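Local coordinates for CHAD domain protein (Streptomyces chartreusis, PDB 6RN5), which probably binds inorganic polyphosphate through a helical CHAD-domain fold and also binds copper ions, at residues A[73-78]-A[233-238]; A[173-178]-A[342-347]. One frame throughout, in Å; residues are numbered along the deposited sequence.

Contact 1. Residues A[73-78]-A[233-238]; sequences LHTFQS and TAAKDR
T75, the last residue of helix 56-75, faces A235 on helix 229-244, their CA atoms 6.5 Å apart; this is where two helices of the all-helical CHAD fold meet. F76 breaks the helical geometry of the first chain, and 3-10 geometry begins at Q77 and S78, whereas 233-238 stays helical throughout. The direct apolar touch is small: T75 CG2 meets A235 CB at 4.0 Å. In T75, OG1 stands beside the backbone N (chi1 -59°), anti to the carbonyl carbon, and this puts the methyl CG2 anti to the N and against A235; OG1 makes a weak hydrogen bond back to A71 O. The same methyl also lies over one face of the F76 ring, offset toward its rim.

R238 reaches back along its own helix. One face of its guanidinium rests over A234 O and A235 CA, while NH2 points to the end of the other helix and comes within 4.3 Å of T75 CA. No direct hydrogen bond joins the two segments; two waters bridge them instead, both accepting from R238 NH2. One of them donates to the carbonyl T75 O at 2.7 Å and lies in the guanidinium plane, at its edge. The positive guanidinium, linked to T75 O through this water, may offset some of the partial negative charge expected at the C-terminal end of the helix. H74 touches L286 and T75 touches A290, both on helix 274-295, so a third helix borders the junction. The other water is shared three ways: it lies 2.9 Å from R238 NH2, 2.8 Å from T75 OG1, and in the plane of the H74 ring at its edge, 2.8 Å from ND1.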
ATOM      1  N   LEU A  73      -1.570 -30.621  27.528  1.00 31.29           N
ATOM      2  CA  LEU A  73      -2.383 -31.811  27.344  1.00 35.70           C
ATOM      3  C   LEU A  73      -2.346 -32.273  25.885  1.00 36.44           C
ATOM      4  O   LEU A  73      -2.742 -33.362  25.596  1.00 39.29           O
ATOM      5  CB  LEU A  73      -3.820 -31.569  27.818  1.00 35.34           C
ATOM      6  CG  LEU A  73      -4.080 -31.941  29.293  1.00 35.02           C
ATOM      7  CD1 LEU A  73      -3.085 -31.349  30.257  1.00 33.80           C
ATOM      8  CD2 LEU A  73      -5.476 -31.525  29.705  1.00 37.53           C
ATOM      9  N   HIS A  74      -1.889 -31.425  24.972  1.00 34.26           N
ATOM     10  CA  HIS A  74      -1.802 -31.794  23.571  1.00 34.65           C
ATOM     11  C   HIS A  74      -0.442 -32.415  23.368  1.00 33.91           C
ATOM     12  O   HIS A  74      -0.358 -33.559  22.986  1.00 33.94           O
ATOM     13  CB  HIS A  74      -1.980 -30.557  22.655  1.00 34.30           C
ATOM     14  CG  HIS A  74      -1.976 -30.881  21.204  1.00 35.13           C
ATOM     15  ND1 HIS A  74      -0.862 -30.750  20.410  1.00 37.03           N
ATOM     16  CD2 HIS A  74      -2.952 -31.368  20.405  1.00 42.44           C
ATOM     17  CE1 HIS A  74      -1.154 -31.116  19.179  1.00 37.68           C
ATOM     18  NE2 HIS A  74      -2.419 -31.491  19.146  1.00 39.70           N
ATOM     19  N   THR A  75       0.608 -31.626  23.614  1.00 33.85           N
ATOM     20  CA  THR A  75       2.005 -32.009  23.355  1.00 34.00           C
ATOM     21  C   THR A  75       2.391 -33.305  24.078  1.00 34.85           C
ATOM     22  O   THR A  75       3.167 -34.120  23.539  1.00 31.81           O
ATOM     23  CB  THR A  75       2.960 -30.866  23.778  1.00 33.19           C
ATOM     24  OG1 THR A  75       2.635 -29.682  23.050  1.00 31.56           O
ATOM     25  CG2 THR A  75       4.397 -31.221  23.512  1.00 33.77           C
ATOM     26  N   PHE A  76       1.880 -33.459  25.310  1.00 32.91           N
ATOM     27  CA  PHE A  76       2.310 -34.521  26.231  1.00 32.55           C
ATOM     28  C   PHE A  76       1.167 -35.456  26.530  1.00 30.92           C
ATOM     29  O   PHE A  76       1.138 -36.131  27.562  1.00 31.35           O
ATOM     30  CB  PHE A  76       2.878 -33.928  27.543  1.00 33.94           C
ATOM     31  CG  PHE A  76       4.035 -32.963  27.341  1.00 33.38           C
ATOM     32  CD1 PHE A  76       5.347 -33.426  27.201  1.00 36.85           C
ATOM     33  CD2 PHE A  76       3.822 -31.581  27.325  1.00 36.51           C
ATOM     34  CE1 PHE A  76       6.410 -32.518  27.038  1.00 38.10           C
ATOM     35  CE2 PHE A  76       4.881 -30.676  27.152  1.00 34.23           C
ATOM     36  CZ  PHE A  76       6.166 -31.140  27.002  1.00 33.67           C
ATOM     37  N   GLN A  77       0.247 -35.524  25.580  1.00 34.80           N
ATOM     38  CA  GLN A  77      -0.936 -36.331  25.716  1.00 40.98           C
ATOM     39  C   GLN A  77      -0.568 -37.773  25.947  1.00 38.35           C
ATOM     40  O   GLN A  77      -1.260 -38.446  26.675  1.00 38.69           O
ATOM     41  CB  GLN A  77      -1.836 -36.268  24.477  1.00 45.47           C
ATOM     42  CG  GLN A  77      -3.180 -36.952  24.730  1.00 49.86           C
ATOM     43  CD  GLN A  77      -4.251 -36.606  23.714  1.00 56.27           C
ATOM     44  OE1 GLN A  77      -4.654 -37.466  22.947  1.00 55.46           O
ATOM     45  NE2 GLN A  77      -4.721 -35.333  23.705  1.00 63.84           N
ATOM     46  N   SER A  78       0.526 -38.239  25.353  1.00 40.02           N
ATOM     47  CA  SER A  78       0.877 -39.664  25.494  1.00 41.28           C
ATOM     48  C   SER A  78       1.252 -40.020  26.920  1.00 40.16           C
ATOM     49  O   SER A  78       1.202 -41.170  27.266  1.00 38.13           O
ATOM     50  CB  SER A  78       2.021 -40.049  24.542  1.00 42.32           C
ATOM     51  OG  SER A  78       3.111 -39.174  24.693  1.00 39.30           O
ATOM     52  N   THR A 233      10.550 -32.196  21.350  1.00 32.13           N
ATOM     53  CA  THR A 233      11.166 -32.245  20.005  1.00 33.81           C
ATOM     54  C   THR A 233      10.166 -32.487  18.925  1.00 29.93           C
ATOM     55  O   THR A 233      10.212 -31.853  17.849  1.00 31.64           O
ATOM     56  CB  THR A 233      12.261 -33.354  19.946  1.00 34.26           C
ATOM     57  OG1 THR A 233      13.288 -33.014  20.842  1.00 31.86           O
ATOM     58  CG2 THR A 233      12.884 -33.483  18.621  1.00 35.57           C
ATOM     59  N   ALA A 234       9.255 -33.411  19.181  1.00 29.11           N
ATOM     60  CA  ALA A 234       8.171 -33.629  18.230  1.00 29.66           C
ATOM     61  C   ALA A 234       7.371 -32.306  17.931  1.00 34.01           C
ATOM     62  O   ALA A 234       6.922 -32.047  16.787  1.00 33.64           O
ATOM     63  CB  ALA A 234       7.235 -34.712  18.779  1.00 28.96           C
ATOM     64  N   ALA A 235       7.122 -31.510  18.975  1.00 32.23           N
ATOM     65  CA  ALA A 235       6.361 -30.277  18.813  1.00 30.80           C
ATOM     66  C   ALA A 235       7.198 -29.323  18.026  1.00 28.98           C
ATOM     67  O   ALA A 235       6.699 -28.614  17.124  1.00 27.56           O
ATOM     68  CB  ALA A 235       5.974 -29.650  20.190  1.00 34.11           C
ATOM     69  N   LYS A 236       8.481 -29.267  18.347  1.00 32.41           N
ATOM     70  CA  LYS A 236       9.379 -28.420  17.555  1.00 34.76           C
ATOM     71  C   LYS A 236       9.351 -28.829  16.085  1.00 34.84           C
ATOM     72  O   LYS A 236       9.279 -27.979  15.194  1.00 31.01           O
ATOM     73  CB  LYS A 236      10.778 -28.529  18.058  1.00 38.81           C
ATOM     74  CG  LYS A 236      11.724 -27.675  17.236  1.00 45.07           C
ATOM     75  CD  LYS A 236      13.059 -27.475  17.920  1.00 52.12           C
ATOM     76  CE  LYS A 236      13.826 -26.304  17.317  1.00 58.87           C
ATOM     77  NZ  LYS A 236      15.289 -26.466  17.561  1.00 66.77           N
ATOM     78  N   ASP A 237       9.418 -30.144  15.828  1.00 34.47           N
ATOM     79  CA  ASP A 237       9.349 -30.617  14.447  1.00 35.24           C
ATOM     80  C   ASP A 237       8.084 -30.213  13.764  1.00 31.36           C
ATOM     81  O   ASP A 237       8.113 -29.776  12.591  1.00 30.60           O
ATOM     82  CB  ASP A 237       9.479 -32.123  14.337  1.00 38.17           C
ATOM     83  CG  ASP A 237      10.854 -32.627  14.781  1.00 42.20           C
ATOM     84  OD1 ASP A 237      11.850 -31.856  14.931  1.00 39.89           O
ATOM     85  OD2 ASP A 237      10.902 -33.826  15.041  1.00 44.10           O
ATOM     86  N   ARG A 238       6.952 -30.379  14.439  1.00 30.02           N
ATOM     87  CA  ARG A 238       5.677 -29.958  13.786  1.00 30.45           C
ATOM     88  C   ARG A 238       5.715 -28.476  13.355  1.00 29.54           C
ATOM     89  O   ARG A 238       5.296 -28.121  12.228  1.00 30.26           O
ATOM     90  CB  ARG A 238       4.496 -30.268  14.677  1.00 29.92           C
ATOM     91  CG  ARG A 238       4.223 -31.729  14.763  1.00 30.06           C
ATOM     92  CD  ARG A 238       3.004 -31.988  15.602  1.00 31.29           C
ATOM     93  NE  ARG A 238       3.114 -31.712  17.034  1.00 32.28           N
ATOM     94  CZ  ARG A 238       3.473 -32.614  17.970  1.00 35.37           C
ATOM     95  NH1 ARG A 238       3.886 -33.836  17.623  1.00 36.64           N
ATOM     96  NH2 ARG A 238       3.452 -32.300  19.266  1.00 32.23           N
TER
HETATM   97  O   HOH W   1       1.846 -30.158  20.439  1.00 31.68           O
HETATM   98  O   HOH W   2       4.624 -33.860  21.339  1.00 33.98           O

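Contact 2. Residues A[173-178]-A[342-347]; sequences AKAGAL and YALGVL
Helices 170-198 and 338-366 pass each other steeply here, their local axes 9.2 Å apart at closest and 75° between their N-to-C directions, with A175 and L344 the nearest CA pair at 6.4 Å. The contact is a helix-helix crossing of the CHAD domain protein, made wholly of apolar side chains and without a hydrogen bond between the two segments. A175 lies at its middle. Its single methyl meets two neighbours on the other helix, L344 CD2 at 3.8 Å from A175 CB and A343 CB at 4.0 Å from the same atom. The A175–A343 approach is methyl against methyl, and such short side chains let the backbones come near each other at the crossing.

L344 supplies the longer reach. Its CG stands anti to the carbonyl carbon, beside the backbone N (chi1 -67°), which carries the branched end across to helix 170-198. The two methyls part: CD2 meets A175, while CD1 turns to the next helical turn and touches L178 CD2 at 4.2 Å. L178 therefore meets the end of the leucine, one turn beyond the alanine that packs against its other branch.

L344 also touches L179 of helix 170-198 and A330 and A331 of helix 305-331, and L178 packs on I336 in the loop before helix 338-366. L347, one turn past A343, packs on L179 and also on L112, A115, L116 and L119 of helix 82-120. Across the dimer, A343 packs on I261 of the second subunit and V346 on G345 of that same subunit, which places helix 338-366 between the crossing and the subunit interface.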
ATOM      1  N   ALA A 173     -13.292  10.280   9.344  1.00 42.41           N
ATOM      2  CA  ALA A 173     -13.964  10.590  10.592  1.00 45.15           C
ATOM      3  C   ALA A 173     -15.187   9.733  10.708  1.00 42.99           C
ATOM      4  O   ALA A 173     -15.444   9.159  11.765  1.00 39.12           O
ATOM      5  CB  ALA A 173     -14.353  12.049  10.668  1.00 44.31           C
ATOM      6  N   LYS A 174     -15.926   9.641   9.615  1.00 40.36           N
ATOM      7  CA  LYS A 174     -17.076   8.779   9.590  1.00 42.30           C
ATOM      8  C   LYS A 174     -16.721   7.330   9.736  1.00 41.19           C
ATOM      9  O   LYS A 174     -17.453   6.630  10.423  1.00 37.60           O
ATOM     10  CB  LYS A 174     -17.901   8.974   8.337  1.00 47.50           C
ATOM     11  CG  LYS A 174     -18.871  10.137   8.504  1.00 57.83           C
ATOM     12  CD  LYS A 174     -19.520  10.499   7.188  1.00 68.00           C
ATOM     13  CE  LYS A 174     -20.680  11.457   7.380  1.00 73.66           C
ATOM     14  NZ  LYS A 174     -21.341  11.691   6.061  1.00 75.20           N
ATOM     15  N   ALA A 175     -15.634   6.875   9.090  1.00 35.32           N
ATOM     16  CA  ALA A 175     -15.256   5.461   9.177  1.00 34.99           C
ATOM     17  C   ALA A 175     -14.894   5.144  10.609  1.00 31.23           C
ATOM     18  O   ALA A 175     -15.218   4.082  11.102  1.00 32.28           O
ATOM     19  CB  ALA A 175     -14.085   5.122   8.260  1.00 33.30           C
ATOM     20  N   GLY A 176     -14.237   6.105  11.261  1.00 32.07           N
ATOM     21  CA  GLY A 176     -13.769   5.972  12.611  1.00 31.11           C
ATOM     22  C   GLY A 176     -14.902   5.814  13.580  1.00 31.55           C
ATOM     23  O   GLY A 176     -14.865   4.963  14.480  1.00 30.67           O
ATOM     24  N   ALA A 177     -15.923   6.632  13.386  1.00 31.32           N
ATOM     25  CA  ALA A 177     -17.079   6.604  14.236  1.00 34.06           C
ATOM     26  C   ALA A 177     -17.923   5.316  13.994  1.00 34.49           C
ATOM     27  O   ALA A 177     -18.511   4.732  14.933  1.00 32.87           O
ATOM     28  CB  ALA A 177     -17.913   7.842  13.973  1.00 35.80           C
ATOM     29  N   LEU A 178     -18.001   4.896  12.742  1.00 28.94           N
ATOM     30  CA  LEU A 178     -18.695   3.648  12.405  1.00 30.59           C
ATOM     31  C   LEU A 178     -18.054   2.434  13.112  1.00 30.15           C
ATOM     32  O   LEU A 178     -18.719   1.656  13.756  1.00 30.61           O
ATOM     33  CB  LEU A 178     -18.703   3.461  10.893  1.00 29.43           C
ATOM     34  CG  LEU A 178     -19.389   2.204  10.378  1.00 31.76           C
ATOM     35  CD1 LEU A 178     -20.876   2.267  10.675  1.00 34.14           C
ATOM     36  CD2 LEU A 178     -19.136   2.064   8.885  1.00 33.63           C
ATOM     37  N   TYR A 342     -14.901   4.588   1.075  1.00 27.98           N
ATOM     38  CA  TYR A 342     -13.613   4.831   0.434  1.00 26.80           C
ATOM     39  C   TYR A 342     -12.547   4.783   1.469  1.00 25.27           C
ATOM     40  O   TYR A 342     -11.539   4.153   1.264  1.00 26.12           O
ATOM     41  CB  TYR A 342     -13.680   6.185  -0.266  1.00 28.25           C
ATOM     42  CG  TYR A 342     -12.406   6.760  -0.887  1.00 27.94           C
ATOM     43  CD1 TYR A 342     -11.433   7.404  -0.091  1.00 26.06           C
ATOM     44  CD2 TYR A 342     -12.241   6.757  -2.262  1.00 27.07           C
ATOM     45  CE1 TYR A 342     -10.312   7.976  -0.671  1.00 28.56           C
ATOM     46  CE2 TYR A 342     -11.135   7.337  -2.857  1.00 28.28           C
ATOM     47  CZ  TYR A 342     -10.187   7.952  -2.062  1.00 28.68           C
ATOM     48  OH  TYR A 342      -9.106   8.491  -2.670  1.00 28.94           O
ATOM     49  N   ALA A 343     -12.780   5.400   2.625  1.00 26.05           N
ATOM     50  CA  ALA A 343     -11.818   5.331   3.684  1.00 29.15           C
ATOM     51  C   ALA A 343     -11.570   3.898   4.151  1.00 31.00           C
ATOM     52  O   ALA A 343     -10.448   3.528   4.467  1.00 31.70           O
ATOM     53  CB  ALA A 343     -12.269   6.168   4.872  1.00 29.00           C
ATOM     54  N   LEU A 344     -12.638   3.122   4.244  1.00 29.51           N
ATOM     55  CA  LEU A 344     -12.546   1.771   4.694  1.00 28.97           C
ATOM     56  C   LEU A 344     -11.788   0.919   3.708  1.00 28.09           C
ATOM     57  O   LEU A 344     -11.091   0.014   4.120  1.00 28.66           O
ATOM     58  CB  LEU A 344     -13.949   1.198   4.914  1.00 30.14           C
ATOM     59  CG  LEU A 344     -14.734   1.825   6.057  1.00 31.59           C
ATOM     60  CD1 LEU A 344     -16.174   1.321   5.988  1.00 30.14           C
ATOM     61  CD2 LEU A 344     -14.104   1.435   7.371  1.00 32.64           C
ATOM     62  N   GLY A 345     -11.935   1.188   2.413  1.00 28.22           N
ATOM     63  CA  GLY A 345     -11.086   0.534   1.389  1.00 30.08           C
ATOM     64  C   GLY A 345      -9.578   0.714   1.600  1.00 30.91           C
ATOM     65  O   GLY A 345      -8.800  -0.234   1.458  1.00 25.56           O
ATOM     66  N   VAL A 346      -9.186   1.939   1.956  1.00 27.41           N
ATOM     67  CA  VAL A 346      -7.811   2.276   2.214  1.00 29.30           C
ATOM     68  C   VAL A 346      -7.313   1.535   3.448  1.00 28.93           C
ATOM     69  O   VAL A 346      -6.216   0.969   3.479  1.00 29.80           O
ATOM     70  CB  VAL A 346      -7.664   3.801   2.464  1.00 31.37           C
ATOM     71  CG1 VAL A 346      -6.245   4.168   2.803  1.00 31.55           C
ATOM     72  CG2 VAL A 346      -8.049   4.587   1.216  1.00 33.68           C
ATOM     73  N   LEU A 347      -8.148   1.556   4.476  1.00 29.63           N
ATOM     74  CA  LEU A 347      -7.838   0.910   5.745  1.00 31.49           C
ATOM     75  C   LEU A 347      -7.698  -0.614   5.650  1.00 29.02           C
ATOM     76  O   LEU A 347      -6.834  -1.198   6.257  1.00 29.72           O
ATOM     77  CB  LEU A 347      -8.922   1.286   6.726  1.00 32.27           C
ATOM     78  CG  LEU A 347      -8.817   0.839   8.147  1.00 33.96           C
ATOM     79  CD1 LEU A 347      -7.519   1.359   8.743  1.00 39.04           C
ATOM     80  CD2 LEU A 347     -10.040   1.413   8.852  1.00 36.33           C
TER

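Contacts 1 and 2 lie on opposite sides of the chain's centre, their own centres 44 Å apart and their nearest atoms about 30 Å apart, so neither touches the other. Their segments alternate along the sequence, and helix 82-120 borders both, touching H74 in one and L347 in the other. They differ in chemistry: contact 1 is bridged by water around an arginine, contact 2 is purely apolar. Contact 2 lies nearer the copper site, beside but not part of it: the L344 side chain is about 6 Å from that of the copper ligand H348, one turn further along the same helix, and about 11 Å from a bound copper ion. Contact 1 lies away from the copper and carbonate sites.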